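Local coordinates for putative acetyl xylan esterase (Cellvibrio japonicus, PDB 2W9X), which removes acetyl groups from plant cell-wall polysaccharides, acting on acetylated xylan and, with a large preference, on glucomannan, at residues B[240-245]-B[271-276]; B[279-284]-B[317-322]. One frame throughout, in Å; residues are numbered along the deposited sequence.

Contact 1: B[240-245]-B[271-276]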
loop_
_atom_site.group_PDB
_atom_site.type_symbol
_atom_site.label_atom_id
_atom_site.label_comp_id
_atom_site.label_asym_id
_atom_site.label_seq_id
_atom_site.Cartn_x
_atom_site.Cartn_y
_atom_site.Cartn_z
ATOM N N ILE B 240 1.957 -7.318 -9.924
ATOM C CA ILE B 240 1.032 -8.441 -9.777
ATOM C C ILE B 240 -0.178 -8.034 -8.920
ATOM O O ILE B 240 -0.020 -7.645 -7.755
ATOM C CB ILE B 240 1.722 -9.695 -9.181
ATOM C CG1 ILE B 240 2.936 -10.097 -10.033
ATOM C CG2 ILE B 240 0.710 -10.829 -9.058
ATOM C CD1 ILE B 240 3.781 -11.296 -9.481
ATOM N N VAL B 241 -1.368 -8.120 -9.510
ATOM C CA VAL B 241 -2.601 -7.712 -8.849
ATOM C C VAL B 241 -3.399 -8.969 -8.538
ATOM O O VAL B 241 -3.801 -9.711 -9.447
ATOM C CB VAL B 241 -3.432 -6.733 -9.726
ATOM C CG1 VAL B 241 -4.731 -6.288 -9.001
ATOM C CG2 VAL B 241 -2.584 -5.524 -10.105
ATOM N N ILE B 242 -3.613 -9.208 -7.255
ATOM C CA ILE B 242 -4.320 -10.403 -6.810
ATOM C C ILE B 242 -5.641 -9.971 -6.182
ATOM O O ILE B 242 -5.662 -9.175 -5.254
ATOM C CB ILE B 242 -3.490 -11.251 -5.803
ATOM C CG1 ILE B 242 -2.065 -11.468 -6.335
ATOM C CG2 ILE B 242 -4.232 -12.597 -5.517
ATOM C CD1 ILE B 242 -1.069 -12.124 -5.330
ATOM N N GLY B 243 -6.739 -10.497 -6.696
ATOM C CA GLY B 243 -8.067 -10.212 -6.127
ATOM C C GLY B 243 -8.708 -11.545 -5.781
ATOM O O GLY B 243 -9.324 -12.161 -6.644
ATOM N N LEU B 244 -8.561 -11.989 -4.528
ATOM C CA LEU B 244 -9.095 -13.280 -4.085
ATOM C C LEU B 244 -9.549 -13.173 -2.628
ATOM O O LEU B 244 -8.893 -12.506 -1.815
ATOM C CB LEU B 244 -8.017 -14.392 -4.235
ATOM C CG LEU B 244 -7.627 -14.888 -5.644
ATOM C CD1 LEU B 244 -6.365 -15.814 -5.630
ATOM C CD2 LEU B 244 -8.815 -15.620 -6.294
ATOM N N GLY B 245 -10.642 -13.844 -2.286
ATOM C CA GLY B 245 -11.190 -13.774 -0.935
ATOM C C GLY B 245 -12.707 -13.614 -0.893
ATOM O O GLY B 245 -13.335 -13.950 0.113
ATOM N N ALA B 271 -2.681 -17.557 6.207
ATOM C CA ALA B 271 -1.421 -18.296 6.075
ATOM C C ALA B 271 -1.105 -18.621 4.613
ATOM O O ALA B 271 0.016 -18.444 4.161
ATOM C CB ALA B 271 -1.443 -19.583 6.920
ATOM N N ASN B 272 -2.098 -19.107 3.881
ATOM C CA ASN B 272 -1.887 -19.469 2.491
ATOM C C ASN B 272 -1.704 -18.302 1.544
ATOM O O ASN B 272 -0.917 -18.385 0.598
ATOM C CB ASN B 272 -3.007 -20.376 2.016
ATOM C CG ASN B 272 -2.749 -21.793 2.396
ATOM O OD1 ASN B 272 -2.017 -22.489 1.703
ATOM N ND2 ASN B 272 -3.284 -22.216 3.539
ATOM N N TYR B 273 -2.419 -17.216 1.799
ATOM C CA TYR B 273 -2.240 -16.002 1.006
ATOM C C TYR B 273 -0.811 -15.484 1.204
ATOM O O TYR B 273 -0.132 -15.156 0.234
ATOM C CB TYR B 273 -3.257 -14.937 1.416
ATOM C CG TYR B 273 -3.623 -13.931 0.340
ATOM C CD1 TYR B 273 -4.867 -13.295 0.363
ATOM C CD2 TYR B 273 -2.731 -13.604 -0.696
ATOM C CE1 TYR B 273 -5.220 -12.349 -0.600
ATOM C CE2 TYR B 273 -3.077 -12.667 -1.679
ATOM C CZ TYR B 273 -4.319 -12.044 -1.618
ATOM O OH TYR B 273 -4.675 -11.124 -2.573
ATOM N N VAL B 274 -0.357 -15.429 2.461
ATOM C CA VAL B 274 1.018 -14.994 2.755
ATOM C C VAL B 274 2.003 -15.922 2.053
ATOM O O VAL B 274 2.950 -15.463 1.397
ATOM C CB VAL B 274 1.308 -14.902 4.289
ATOM C CG1 VAL B 274 2.804 -14.672 4.574
ATOM C CG2 VAL B 274 0.469 -13.778 4.923
ATOM N N LYS B 275 1.758 -17.229 2.167
ATOM C CA LYS B 275 2.633 -18.246 1.559
ATOM C C LYS B 275 2.738 -18.029 0.048
ATOM O O LYS B 275 3.837 -18.078 -0.531
ATOM C CB LYS B 275 2.084 -19.647 1.850
ATOM C CG LYS B 275 3.051 -20.804 1.605
ATOM C CD LYS B 275 2.259 -22.076 1.336
ATOM C CE LYS B 275 3.108 -23.319 1.450
ATOM N NZ LYS B 275 2.266 -24.507 1.132
ATOM N N PHE B 276 1.591 -17.778 -0.578
ATOM C CA PHE B 276 1.506 -17.589 -2.038
ATOM C C PHE B 276 2.327 -16.405 -2.555
ATOM O O PHE B 276 3.101 -16.533 -3.504
ATOM C CB PHE B 276 0.038 -17.420 -2.453
ATOM C CG PHE B 276 -0.170 -17.320 -3.954
ATOM C CD1 PHE B 276 0.390 -18.273 -4.823
ATOM C CD2 PHE B 276 -0.931 -16.290 -4.492
ATOM C CE1 PHE B 276 0.190 -18.186 -6.206
ATOM C CE2 PHE B 276 -1.141 -16.193 -5.879
ATOM C CZ PHE B 276 -0.582 -17.144 -6.729
HETATM O O HOH W 1 -6.963 -10.059 -2.855
#

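Contact 2: B[279-284]-B[317-322]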
loop_
_atom_site.group_PDB
_atom_site.type_symbol
_atom_site.label_atom_id
_atom_site.label_comp_id
_atom_site.label_asym_id
_atom_site.label_seq_id
_atom_site.Cartn_x
_atom_site.Cartn_y
_atom_site.Cartn_z
ATOM N N GLN B 279 5.981 -17.068 -2.345
ATOM C CA GLN B 279 6.438 -17.949 -3.420
ATOM C C GLN B 279 6.606 -17.158 -4.713
ATOM O O GLN B 279 7.615 -17.298 -5.398
ATOM C CB GLN B 279 5.468 -19.108 -3.655
ATOM C CG GLN B 279 5.197 -19.998 -2.440
ATOM C CD GLN B 279 4.130 -21.081 -2.706
ATOM O OE1 GLN B 279 3.070 -20.807 -3.292
ATOM N NE2 GLN B 279 4.403 -22.306 -2.256
ATOM N N LEU B 280 5.611 -16.339 -5.054
ATOM C CA LEU B 280 5.682 -15.480 -6.244
ATOM C C LEU B 280 6.898 -14.559 -6.198
ATOM O O LEU B 280 7.570 -14.369 -7.206
ATOM C CB LEU B 280 4.413 -14.626 -6.375
ATOM C CG LEU B 280 3.107 -15.316 -6.758
ATOM C CD1 LEU B 280 1.930 -14.326 -6.712
ATOM C CD2 LEU B 280 3.223 -15.922 -8.139
ATOM N N HIS B 281 7.150 -13.969 -5.027
ATOM C CA HIS B 281 8.285 -13.076 -4.829
ATOM C C HIS B 281 9.610 -13.827 -4.979
ATOM O O HIS B 281 10.565 -13.288 -5.541
ATOM C CB HIS B 281 8.193 -12.397 -3.457
ATOM C CG HIS B 281 9.431 -11.652 -3.060
ATOM N ND1 HIS B 281 9.766 -10.422 -3.589
ATOM C CD2 HIS B 281 10.408 -11.955 -2.170
ATOM C CE1 HIS B 281 10.894 -10.004 -3.044
ATOM N NE2 HIS B 281 11.307 -10.917 -2.182
ATOM N N SER B 282 9.662 -15.071 -4.501
ATOM C CA SER B 282 10.913 -15.842 -4.543
ATOM C C SER B 282 11.344 -16.190 -5.965
ATOM O O SER B 282 12.530 -16.394 -6.218
ATOM C CB SER B 282 10.834 -17.103 -3.678
ATOM O OG SER B 282 9.976 -18.068 -4.254
ATOM N N ASN B 283 10.385 -16.256 -6.887
ATOM C CA ASN B 283 10.684 -16.523 -8.311
ATOM C C ASN B 283 10.782 -15.262 -9.177
ATOM O O ASN B 283 11.243 -15.312 -10.324
ATOM C CB ASN B 283 9.634 -17.466 -8.913
ATOM C CG ASN B 283 9.510 -18.776 -8.143
ATOM O OD1 ASN B 283 10.496 -19.446 -7.877
ATOM N ND2 ASN B 283 8.281 -19.138 -7.788
ATOM N N ASN B 284 10.342 -14.138 -8.621
ATOM C CA ASN B 284 10.324 -12.877 -9.327
ATOM C C ASN B 284 10.572 -11.760 -8.315
ATOM O O ASN B 284 9.635 -11.148 -7.807
ATOM C CB ASN B 284 8.967 -12.721 -10.040
ATOM C CG ASN B 284 8.850 -11.443 -10.855
ATOM O OD1 ASN B 284 9.796 -10.674 -10.988
ATOM N ND2 ASN B 284 7.656 -11.212 -11.408
ATOM N N LEU B 317 8.720 -8.620 3.497
ATOM C CA LEU B 317 8.283 -8.419 2.121
ATOM C C LEU B 317 7.442 -7.153 2.069
ATOM O O LEU B 317 6.223 -7.184 2.275
ATOM C CB LEU B 317 7.470 -9.619 1.610
ATOM C CG LEU B 317 7.285 -9.766 0.084
ATOM C CD1 LEU B 317 7.046 -11.230 -0.260
ATOM C CD2 LEU B 317 6.154 -8.900 -0.471
ATOM N N HIS B 318 8.094 -6.034 1.807
ATOM C CA HIS B 318 7.447 -4.771 2.008
ATOM C C HIS B 318 6.713 -4.262 0.767
ATOM O O HIS B 318 5.841 -3.407 0.885
ATOM C CB HIS B 318 8.446 -3.750 2.552
ATOM C CG HIS B 318 9.195 -4.224 3.768
ATOM N ND1 HIS B 318 8.603 -4.362 5.010
ATOM C CD2 HIS B 318 10.500 -4.570 3.931
ATOM C CE1 HIS B 318 9.510 -4.773 5.879
ATOM N NE2 HIS B 318 10.668 -4.906 5.252
ATOM N N GLN B 319 7.038 -4.808 -0.410
ATOM C CA GLN B 319 6.463 -4.305 -1.679
ATOM C C GLN B 319 5.051 -4.847 -1.932
ATOM O O GLN B 319 4.763 -5.484 -2.940
ATOM C CB GLN B 319 7.420 -4.523 -2.877
ATOM C CG GLN B 319 7.804 -5.986 -3.188
ATOM C CD GLN B 319 9.039 -6.453 -2.443
ATOM O OE1 GLN B 319 9.037 -6.564 -1.217
ATOM N NE2 GLN B 319 10.110 -6.747 -3.189
ATOM N N VAL B 320 4.172 -4.591 -0.976
ATOM C CA VAL B 320 2.808 -5.061 -1.054
ATOM C C VAL B 320 1.876 -3.970 -0.506
ATOM O O VAL B 320 2.195 -3.278 0.474
ATOM C CB VAL B 320 2.646 -6.477 -0.381
ATOM C CG1 VAL B 320 3.098 -6.459 1.072
ATOM C CG2 VAL B 320 1.213 -7.045 -0.544
ATOM N N GLU B 321 0.754 -3.781 -1.186
ATOM C CA GLU B 321 -0.254 -2.846 -0.720
ATOM C C GLU B 321 -1.680 -3.371 -0.946
ATOM O O GLU B 321 -1.901 -4.302 -1.732
ATOM C CB GLU B 321 -0.036 -1.446 -1.327
ATOM C CG GLU B 321 0.052 -1.407 -2.838
ATOM C CD GLU B 321 0.777 -0.158 -3.402
ATOM O OE1 GLU B 321 0.915 0.890 -2.713
ATOM O OE2 GLU B 321 1.189 -0.237 -4.579
ATOM N N GLN B 322 -2.641 -2.785 -0.242
ATOM C CA GLN B 322 -4.032 -3.182 -0.364
ATOM C C GLN B 322 -4.828 -2.119 -1.109
ATOM O O GLN B 322 -4.586 -0.913 -0.928
ATOM C CB GLN B 322 -4.622 -3.403 1.035
ATOM C CG GLN B 322 -6.128 -3.735 1.089
ATOM C CD GLN B 322 -6.586 -4.090 2.486
ATOM O OE1 GLN B 322 -6.026 -3.599 3.469
ATOM N NE2 GLN B 322 -7.617 -4.946 2.589
#

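Contact 1: B[240-245]-B[271-276]
Y273 reaches from helix 262-283 to strand 239-243, where its phenol oxygen lies against CB and CG2 of I242. Y273 OH is 3.3 Å from I242 CG2, and I242 CG2 packs 3.9 Å from Y273 CZ. The two side chains run past each other in opposite senses. Y273 CG stands anti to the backbone N (chi1 -153°), which carries the hydroxyl across to the strand. There a water in the plane of the ring, at its edge, joins the two. It gives a proton to I242 O at 2.9 Å. It accepts one from L244 N at 3.0 Å. Y273 OH is also hydrogen-bonded to it, at a short distance. Three groups thus hold this water beside I242 and L244. The layout belongs to the SGNH (GDSL-like) hydrolase fold, with helices packed on a parallel sheet. L244 leads on to N247, a transition-state stabiliser by similarity. L244 O approaches Y273 CE1 at 3.9 Å, and it is also hydrogen-bonded to Y269 OH. One turn further along the helix, F276 meets the other branch of I242. I242 CD1 lies 4.1 Å from F276 CE2, and the F276 ring also packs edge-to-face with Y219.

Contact 2: B[279-284]-B[317-322]
H281, near the C-terminal end of helix 262-283, meets L317 and Q319 in the chain leading into strand 320-325. The tight, buried part is apolar. L317 CD1 sits 3.6 Å from H281 CB and 3.7 Å from H281 CG, while L317 CG lies over one face of the imidazole, offset toward its rim. The two side chains pass in opposite directions. H281 CG is anti to the backbone N (chi1 170°), and the ring reaches the loop.

The other end of the ring meets the partly exposed Q319, close but without a hydrogen bond. Here the amide of Q319 comes across it, with Q319 NE2 3.4 Å from H281 CE1 and 3.7 Å from H281 ND1. The amide and ring planes are 71° apart, and the side chains cross at about a right angle. H281 ND1 is buried by the contact and has no polar partner in the model. The Q319 chain bends at chi2 (-89°), which brings its amide to the histidine. Q319 is also the centre of an inverse gamma turn just before the strand.

H281 also packs on F289 of strand 288-294, whose backbone is hydrogen-bonded to Q319 and E321. The contact therefore joins the end of the helix to the loop that leads into strand 320-325, at one edge of the parallel sheet within this chain, beside helix 300-314.

How the contacts relate
Following the chain from the N terminus, strand 239-243 is the first part to enter these contacts, after strands 144-149 and 191-196 of the same sheet. Contact 1 closes the loop that follows when helix 262-283 returns to pack on that strand. The same helix then starts contact 2 near its C-terminal end. The chain continues through strand 288-294 and helix 300-314, and residues 317-322 close this second loop. The contacts are in series, neither nested nor crossed. Their centres are 10 Å apart, and they meet where I242 CD1 packs 4.0 Å from L280 CD1. Together they tie one helix to a central strand and the lead-in to an edge strand of the parallel sheet, with strand 288-294 between the two.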